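Local coordinates for phage tail sheath protein (Desulfitobacterium hafniense, PDB 3HXL), which probably forms, in many copies, the contractile sheath around the tail tube of a myovirus-type phage or a prophage-derived particle, at residues W44-K49 / A107-A112; Y88-G93 / N185-D190. All blocks are in the same frame, centred on the assembly; numbering follows the deposited sequence.

Interaction 1 (W44-K49 / A107-A112); sequences WGEPGK and AKWGGA
The loops carrying Trp44 and Trp109 approach to 5.2 Å between the CA atoms of Trp44 and Gly111, with no backbone bonding between them, and the two indoles meet beside this point. One loop follows strand 35-40 and the other follows strand 103-107 of the beta-sandwich region, and their meeting shows how a T-shaped (edge-to-face) tryptophan pair can join two parts of a multidomain protein. The indole planes stand at 84°, and Trp109 turns its edge to the face of Trp44, bringing Trp109 CD1 to 3.5 Å from Trp44 NE1. CG of Trp44 is anti to its backbone N (chi1 -169°), and the far end of the indole lies against 107-109, with CZ3 3.3 Å from Trp109 O. Its six-membered ring receives the CB of Trp109 over the face, 4.1 Å from the centroid, while Ala107 CB touches the rim at CZ3.

Trp109 is in turn roofed by backbone. Gly45 CA lies over its five-membered ring, and Glu46 CA sits 3.6 Å from the centroid of its six-membered ring, only 2° off the normal. CB of Glu46 extends this cover over CZ2 and CH2. On the opposite face of Trp109 lies CG of its own neighbour Lys108. Beyond Glu46, Pro47 completes the packing obliquely, its CD 3.8 Å from both CE3 and CZ3 of Trp109.

Interaction 2 (Y88-G93 / N185-D190); sequences YRLNAG and NQAYID
Tyr88, near the end of strand 84-89, begins the contact by placing its OH 3.4 Å from CB of Asp190 on helix 185-195. Its CB points toward the helix, and CG is anti to the backbone N (chi1 -170°). A water extends the link: it lies 2.7 Å from Tyr88 OH and donates to Asp190 OD2 at 3.1 Å, so one water bridges the hydroxyl and the carboxylate.

Arg89 turns from the helix toward the loops, where its NE makes a weak bond to Asn91 OD1. Leu90 then carries most of the apolar packing. Its two methyls divide the work over one face of Tyr188: CD2 stands 4.1 Å from the ring centroid, 8° off the normal, and CD1 sits at the phenol end, close to CZ and OH. CD2 also rests beside Ala187, 3.5 Å from its carbonyl O, while Ala187 CB approaches Leu90 O at 3.6 Å. Asn91 is tied to the backbone of Leu42 and Asp180 through ND2.

Pro39 of the adjoining parallel strand 35-40 touches both Leu90 and Tyr188. Helix 185-195 thus packs over the C-terminal end of strand 84-89 and the turn after it, an edge of the helix-on-sheet packing of an alpha/beta fold.

How the interactions relate
The centres of interactions 1 and 2 lie 12 Å apart, and their segments alternate along the chain: 44-49, 88-93, 107-112, 185-190. The chain between strand 84-89 and helix 185-195, which includes the antiparallel four-stranded sheet of the beta-sandwich region, is thus an excursion. Arg89 joins the contacts: NH1 is 2.7 Å from Gly45 O and NH2 is 2.9 Å from Gly110 O, one bond to each loop of interaction 1. Interaction 2 packs the returning chain against the mixed sheet, while interaction 1 sets a loop early in the excursion, after strand 103-107, against the loop between strands 35-40 and 51-54. Both thus lie at the junction of the mixed sheet and the sandwich region.

Interaction 1 (W44-K49 / A107-A112)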
ATOM      1  N   TRP A  44       7.098  17.263   0.162  1.00 22.91           N
ATOM      2  CA  TRP A  44       6.682  17.722  -1.153  1.00 21.17           C
ATOM      3  C   TRP A  44       5.610  16.783  -1.691  1.00 20.16           C
ATOM      4  O   TRP A  44       5.456  15.664  -1.199  1.00 23.65           O
ATOM      5  CB  TRP A  44       7.897  17.741  -2.090  1.00 25.40           C
ATOM      6  CG  TRP A  44       7.677  18.428  -3.407  1.00 29.32           C
ATOM      7  CD1 TRP A  44       7.367  17.843  -4.600  1.00 23.22           C
ATOM      8  CD2 TRP A  44       7.793  19.833  -3.665  1.00 21.96           C
ATOM      9  NE1 TRP A  44       7.293  18.800  -5.589  1.00 24.93           N
ATOM     10  CE2 TRP A  44       7.548  20.027  -5.040  1.00 21.55           C
ATOM     11  CE3 TRP A  44       8.084  20.947  -2.864  1.00 29.09           C
ATOM     12  CZ2 TRP A  44       7.584  21.296  -5.638  1.00 18.86           C
ATOM     13  CZ3 TRP A  44       8.121  22.209  -3.459  1.00 27.26           C
ATOM     14  CH2 TRP A  44       7.870  22.367  -4.835  1.00 19.02           C
ATOM     15  N   GLY A  45       4.868  17.247  -2.692  1.00 17.61           N
ATOM     16  CA  GLY A  45       3.830  16.429  -3.291  1.00 20.55           C
ATOM     17  C   GLY A  45       2.418  16.871  -2.965  1.00 23.32           C
ATOM     18  O   GLY A  45       2.181  17.541  -1.961  1.00 21.85           O
ATOM     19  N   GLU A  46       1.476  16.493  -3.823  1.00 22.60           N
ATOM     20  CA  GLU A  46       0.075  16.837  -3.627  1.00 19.32           C
ATOM     21  C   GLU A  46      -0.452  16.205  -2.340  1.00 23.16           C
ATOM     22  O   GLU A  46      -0.385  14.989  -2.160  1.00 23.71           O
ATOM     23  CB  GLU A  46      -0.751  16.360  -4.823  1.00 26.84           C
ATOM     24  CG  GLU A  46      -2.249  16.590  -4.679  1.00 25.43           C
ATOM     25  CD  GLU A  46      -2.993  16.371  -5.977  1.00 30.07           C
ATOM     26  OE1 GLU A  46      -2.664  15.405  -6.700  1.00 36.42           O
ATOM     27  OE2 GLU A  46      -3.912  17.159  -6.278  1.00 37.84           O
ATOM     28  N   PRO A  47      -0.979  17.032  -1.422  1.00 22.57           N
ATOM     29  CA  PRO A  47      -1.515  16.547  -0.145  1.00 19.87           C
ATOM     30  C   PRO A  47      -2.984  16.115  -0.183  1.00 19.56           C
ATOM     31  O   PRO A  47      -3.757  16.584  -1.017  1.00 19.63           O
ATOM     32  CB  PRO A  47      -1.299  17.739   0.775  1.00 25.91           C
ATOM     33  CG  PRO A  47      -1.634  18.887  -0.137  1.00 26.50           C
ATOM     34  CD  PRO A  47      -0.916  18.507  -1.436  1.00 20.28           C
ATOM     35  N   GLY A  48      -3.346  15.211   0.728  1.00 24.01           N
ATOM     36  CA  GLY A  48      -4.716  14.731   0.848  1.00 20.69           C
ATOM     37  C   GLY A  48      -5.386  14.205  -0.403  1.00 23.44           C
ATOM     38  O   GLY A  48      -6.598  14.339  -0.577  1.00 25.57           O
ATOM     39  N   LYS A  49      -4.596  13.594  -1.273  1.00 19.89           N
ATOM     40  CA  LYS A  49      -5.107  13.050  -2.518  1.00 22.32           C
ATOM     41  C   LYS A  49      -4.303  11.791  -2.807  1.00 24.01           C
ATOM     42  O   LYS A  49      -3.080  11.843  -2.879  1.00 22.88           O
ATOM     43  CB  LYS A  49      -4.897  14.057  -3.645  1.00 27.83           C
ATOM     44  CG  LYS A  49      -5.721  13.762  -4.871  1.00 35.73           C
ATOM     45  CD  LYS A  49      -7.179  14.098  -4.610  1.00 44.35           C
ATOM     46  CE  LYS A  49      -7.345  15.600  -4.420  1.00 41.01           C
ATOM     47  NZ  LYS A  49      -8.756  15.982  -4.130  1.00 44.26           N
ATOM     48  N   ALA A 107       6.676  27.944  -4.364  1.00 23.80           N
ATOM     49  CA  ALA A 107       6.745  26.501  -4.574  1.00 25.08           C
ATOM     50  C   ALA A 107       5.375  25.955  -4.968  1.00 24.84           C
ATOM     51  O   ALA A 107       4.342  26.455  -4.518  1.00 20.71           O
ATOM     52  CB  ALA A 107       7.234  25.817  -3.305  1.00 23.84           C
ATOM     53  N   LYS A 108       5.371  24.924  -5.810  1.00 20.76           N
ATOM     54  CA  LYS A 108       4.126  24.313  -6.263  1.00 22.03           C
ATOM     55  C   LYS A 108       3.405  23.635  -5.102  1.00 21.59           C
ATOM     56  O   LYS A 108       2.179  23.687  -5.003  1.00 19.73           O
ATOM     57  CB  LYS A 108       4.412  23.285  -7.364  1.00 26.61           C
ATOM     58  CG  LYS A 108       3.166  22.684  -8.002  1.00 29.91           C
ATOM     59  CD  LYS A 108       3.537  21.748  -9.142  1.00 28.03           C
ATOM     60  CE  LYS A 108       2.308  21.165  -9.824  1.00 36.68           C
ATOM     61  NZ  LYS A 108       2.704  20.239 -10.924  1.00 35.22           N
ATOM     62  N   TRP A 109       4.177  22.993  -4.230  1.00 25.37           N
ATOM     63  CA  TRP A 109       3.626  22.297  -3.069  1.00 26.27           C
ATOM     64  C   TRP A 109       4.309  22.798  -1.801  1.00 23.25           C
ATOM     65  O   TRP A 109       5.446  23.265  -1.839  1.00 22.66           O
ATOM     66  CB  TRP A 109       3.846  20.776  -3.183  1.00 20.53           C
ATOM     67  CG  TRP A 109       3.208  20.132  -4.387  1.00 18.74           C
ATOM     68  CD1 TRP A 109       3.844  19.449  -5.390  1.00 20.00           C
ATOM     69  CD2 TRP A 109       1.812  20.124  -4.722  1.00 16.35           C
ATOM     70  NE1 TRP A 109       2.933  19.022  -6.327  1.00 17.54           N
ATOM     71  CE2 TRP A 109       1.682  19.426  -5.944  1.00 18.47           C
ATOM     72  CE3 TRP A 109       0.663  20.647  -4.112  1.00 19.56           C
ATOM     73  CZ2 TRP A 109       0.441  19.233  -6.564  1.00 20.75           C
ATOM     74  CZ3 TRP A 109      -0.569  20.455  -4.729  1.00 20.18           C
ATOM     75  CH2 TRP A 109      -0.670  19.755  -5.946  1.00 27.28           C
ATOM     76  N   GLY A 110       3.604  22.712  -0.677  1.00 26.49           N
ATOM     77  CA  GLY A 110       4.188  23.135   0.579  1.00 25.65           C
ATOM     78  C   GLY A 110       5.167  22.071   1.041  1.00 24.42           C
ATOM     79  O   GLY A 110       5.065  20.914   0.632  1.00 24.23           O
ATOM     80  N   GLY A 111       6.117  22.458   1.882  1.00 23.03           N
ATOM     81  CA  GLY A 111       7.098  21.511   2.376  1.00 23.28           C
ATOM     82  C   GLY A 111       8.486  22.112   2.409  1.00 27.84           C
ATOM     83  O   GLY A 111       8.736  23.149   1.789  1.00 30.15           O
ATOM     84  N   ALA A 112       9.390  21.459   3.132  1.00 23.88           N
ATOM     85  CA  ALA A 112      10.768  21.918   3.257  1.00 25.00           C
ATOM     86  C   ALA A 112      11.518  21.778   1.937  1.00 26.61           C
ATOM     87  O   ALA A 112      12.559  22.402   1.733  1.00 29.20           O
ATOM     88  CB  ALA A 112      11.481  21.122   4.348  1.00 22.22           C
TER

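Interaction 2 (Y88-G93 / N185-D190)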
ATOM      1  N   TYR A  88      -0.572   8.410   0.308  1.00 16.34           N
ATOM      2  CA  TYR A  88      -1.367   9.547   0.752  1.00 16.85           C
ATOM      3  C   TYR A  88      -0.493  10.476   1.588  1.00 11.63           C
ATOM      4  O   TYR A  88       0.026  10.072   2.625  1.00 15.02           O
ATOM      5  CB  TYR A  88      -2.537   9.038   1.589  1.00 18.23           C
ATOM      6  CG  TYR A  88      -3.579  10.076   1.926  1.00 17.74           C
ATOM      7  CD1 TYR A  88      -4.638  10.338   1.057  1.00 21.50           C
ATOM      8  CD2 TYR A  88      -3.528  10.771   3.132  1.00 19.56           C
ATOM      9  CE1 TYR A  88      -5.631  11.261   1.388  1.00 23.55           C
ATOM     10  CE2 TYR A  88      -4.509  11.698   3.475  1.00 21.82           C
ATOM     11  CZ  TYR A  88      -5.557  11.934   2.601  1.00 20.90           C
ATOM     12  OH  TYR A  88      -6.542  12.826   2.947  1.00 25.23           O
ATOM     13  N   ARG A  89      -0.304  11.711   1.132  1.00 15.35           N
ATOM     14  CA  ARG A  89       0.500  12.655   1.895  1.00 14.61           C
ATOM     15  C   ARG A  89      -0.410  13.326   2.925  1.00 14.83           C
ATOM     16  O   ARG A  89      -1.352  14.028   2.572  1.00 20.23           O
ATOM     17  CB  ARG A  89       1.130  13.716   0.995  1.00 14.36           C
ATOM     18  CG  ARG A  89       2.041  14.644   1.776  1.00 18.36           C
ATOM     19  CD  ARG A  89       2.488  15.861   0.977  1.00 20.51           C
ATOM     20  NE  ARG A  89       3.330  16.718   1.800  1.00 16.66           N
ATOM     21  CZ  ARG A  89       3.824  17.888   1.415  1.00 22.54           C
ATOM     22  NH1 ARG A  89       3.565  18.361   0.201  1.00 21.05           N
ATOM     23  NH2 ARG A  89       4.584  18.584   2.251  1.00 15.18           N
ATOM     24  N   LEU A  90      -0.101  13.106   4.197  1.00 19.14           N
ATOM     25  CA  LEU A  90      -0.891  13.613   5.318  1.00 21.20           C
ATOM     26  C   LEU A  90      -0.785  15.098   5.636  1.00 28.05           C
ATOM     27  O   LEU A  90      -1.658  15.649   6.304  1.00 27.04           O
ATOM     28  CB  LEU A  90      -0.515  12.830   6.575  1.00 21.99           C
ATOM     29  CG  LEU A  90      -0.736  11.314   6.588  1.00 21.71           C
ATOM     30  CD1 LEU A  90       0.205  10.692   7.592  1.00 19.85           C
ATOM     31  CD2 LEU A  90      -2.191  10.990   6.910  1.00 18.41           C
ATOM     32  N   ASN A  91       0.285  15.739   5.176  1.00 24.34           N
ATOM     33  CA  ASN A  91       0.520  17.150   5.463  1.00 18.25           C
ATOM     34  C   ASN A  91       0.629  18.018   4.219  1.00 27.60           C
ATOM     35  O   ASN A  91       1.241  17.623   3.221  1.00 24.54           O
ATOM     36  CB  ASN A  91       1.801  17.280   6.281  1.00 18.84           C
ATOM     37  CG  ASN A  91       3.019  16.763   5.533  1.00 21.38           C
ATOM     38  OD1 ASN A  91       2.973  15.702   4.903  1.00 27.64           O
ATOM     39  ND2 ASN A  91       4.113  17.503   5.606  1.00 19.38           N
ATOM     40  N   ALA A  92       0.029  19.204   4.290  1.00 22.01           N
ATOM     41  CA  ALA A  92       0.066  20.158   3.186  1.00 23.90           C
ATOM     42  C   ALA A  92       1.281  21.066   3.343  1.00 24.00           C
ATOM     43  O   ALA A  92       1.785  21.625   2.366  1.00 28.33           O
ATOM     44  CB  ALA A  92      -1.210  20.989   3.169  1.00 25.69           C
ATOM     45  N   GLY A  93       1.746  21.208   4.581  1.00 23.65           N
ATOM     46  CA  GLY A  93       2.903  22.041   4.858  1.00 21.25           C
ATOM     47  C   GLY A  93       2.766  23.483   4.404  1.00 26.31           C
ATOM     48  O   GLY A  93       1.682  23.927   4.026  1.00 28.52           O
ATOM     49  N   ASN A 185      -3.710  14.063  14.046  1.00 40.89           N
ATOM     50  CA  ASN A 185      -4.181  12.683  13.967  1.00 41.15           C
ATOM     51  C   ASN A 185      -5.443  12.582  13.112  1.00 36.20           C
ATOM     52  O   ASN A 185      -5.780  11.509  12.608  1.00 33.23           O
ATOM     53  CB  ASN A 185      -4.422  12.115  15.373  1.00 39.64           C
ATOM     54  CG  ASN A 185      -3.153  11.534  15.990  1.00 47.59           C
ATOM     55  OD1 ASN A 185      -3.150  11.083  17.138  1.00 55.73           O
ATOM     56  ND2 ASN A 185      -2.068  11.538  15.220  1.00 47.76           N
ATOM     57  N   GLN A 186      -6.121  13.712  12.932  1.00 28.24           N
ATOM     58  CA  GLN A 186      -7.334  13.763  12.126  1.00 27.11           C
ATOM     59  C   GLN A 186      -6.980  13.528  10.656  1.00 31.56           C
ATOM     60  O   GLN A 186      -7.809  13.070   9.868  1.00 26.06           O
ATOM     61  CB  GLN A 186      -8.011  15.125  12.303  1.00 29.29           C
ATOM     62  CG  GLN A 186      -9.272  15.357  11.477  1.00 25.44           C
ATOM     63  CD  GLN A 186     -10.366  14.337  11.735  1.00 31.05           C
ATOM     64  OE1 GLN A 186     -10.416  13.708  12.792  1.00 33.63           O
ATOM     65  NE2 GLN A 186     -11.263  14.183  10.770  1.00 31.17           N
ATOM     66  N   ALA A 187      -5.740  13.843  10.291  1.00 33.70           N
ATOM     67  CA  ALA A 187      -5.286  13.647   8.918  1.00 32.16           C
ATOM     68  C   ALA A 187      -5.345  12.157   8.580  1.00 22.08           C
ATOM     69  O   ALA A 187      -5.568  11.780   7.430  1.00 23.54           O
ATOM     70  CB  ALA A 187      -3.862  14.167   8.757  1.00 26.84           C
ATOM     71  N   TYR A 188      -5.136  11.316   9.587  1.00 23.89           N
ATOM     72  CA  TYR A 188      -5.180   9.870   9.387  1.00 21.98           C
ATOM     73  C   TYR A 188      -6.610   9.393   9.190  1.00 25.05           C
ATOM     74  O   TYR A 188      -6.851   8.337   8.604  1.00 21.00           O
ATOM     75  CB  TYR A 188      -4.547   9.138  10.566  1.00 23.67           C
ATOM     76  CG  TYR A 188      -3.039   9.208  10.571  1.00 18.85           C
ATOM     77  CD1 TYR A 188      -2.370  10.285  11.154  1.00 18.84           C
ATOM     78  CD2 TYR A 188      -2.276   8.201   9.980  1.00 22.97           C
ATOM     79  CE1 TYR A 188      -0.979  10.357  11.151  1.00 29.34           C
ATOM     80  CE2 TYR A 188      -0.885   8.264   9.969  1.00 24.25           C
ATOM     81  CZ  TYR A 188      -0.244   9.339  10.556  1.00 21.14           C
ATOM     82  OH  TYR A 188       1.126   9.397  10.557  1.00 18.99           O
ATOM     83  N   ILE A 189      -7.564  10.173   9.686  1.00 25.08           N
ATOM     84  CA  ILE A 189      -8.961   9.826   9.523  1.00 20.04           C
ATOM     85  C   ILE A 189      -9.337  10.106   8.078  1.00 15.90           C
ATOM     86  O   ILE A 189     -10.074   9.343   7.461  1.00 16.95           O
ATOM     87  CB  ILE A 189      -9.864  10.656  10.474  1.00 26.60           C
ATOM     88  CG1 ILE A 189      -9.557  10.296  11.928  1.00 22.37           C
ATOM     89  CG2 ILE A 189     -11.330  10.403  10.154  1.00 26.80           C
ATOM     90  CD1 ILE A 189      -9.750   8.812  12.256  1.00 29.87           C
ATOM     91  N   ASP A 190      -8.818  11.205   7.534  1.00 19.14           N
ATOM     92  CA  ASP A 190      -9.096  11.561   6.154  1.00 21.66           C
ATOM     93  C   ASP A 190      -8.509  10.465   5.258  1.00 21.48           C
ATOM     94  O   ASP A 190      -9.133  10.041   4.285  1.00 21.05           O
ATOM     95  CB  ASP A 190      -8.462  12.918   5.811  1.00 25.22           C
ATOM     96  CG  ASP A 190      -8.858  14.018   6.789  1.00 37.91           C
ATOM     97  OD1 ASP A 190      -9.984  13.967   7.320  1.00 29.59           O
ATOM     98  OD2 ASP A 190      -8.046  14.943   7.015  1.00 34.06           O
TER
HETATM   99  O   HOH W   1      -6.039  14.915   4.633  1.00 40.74           O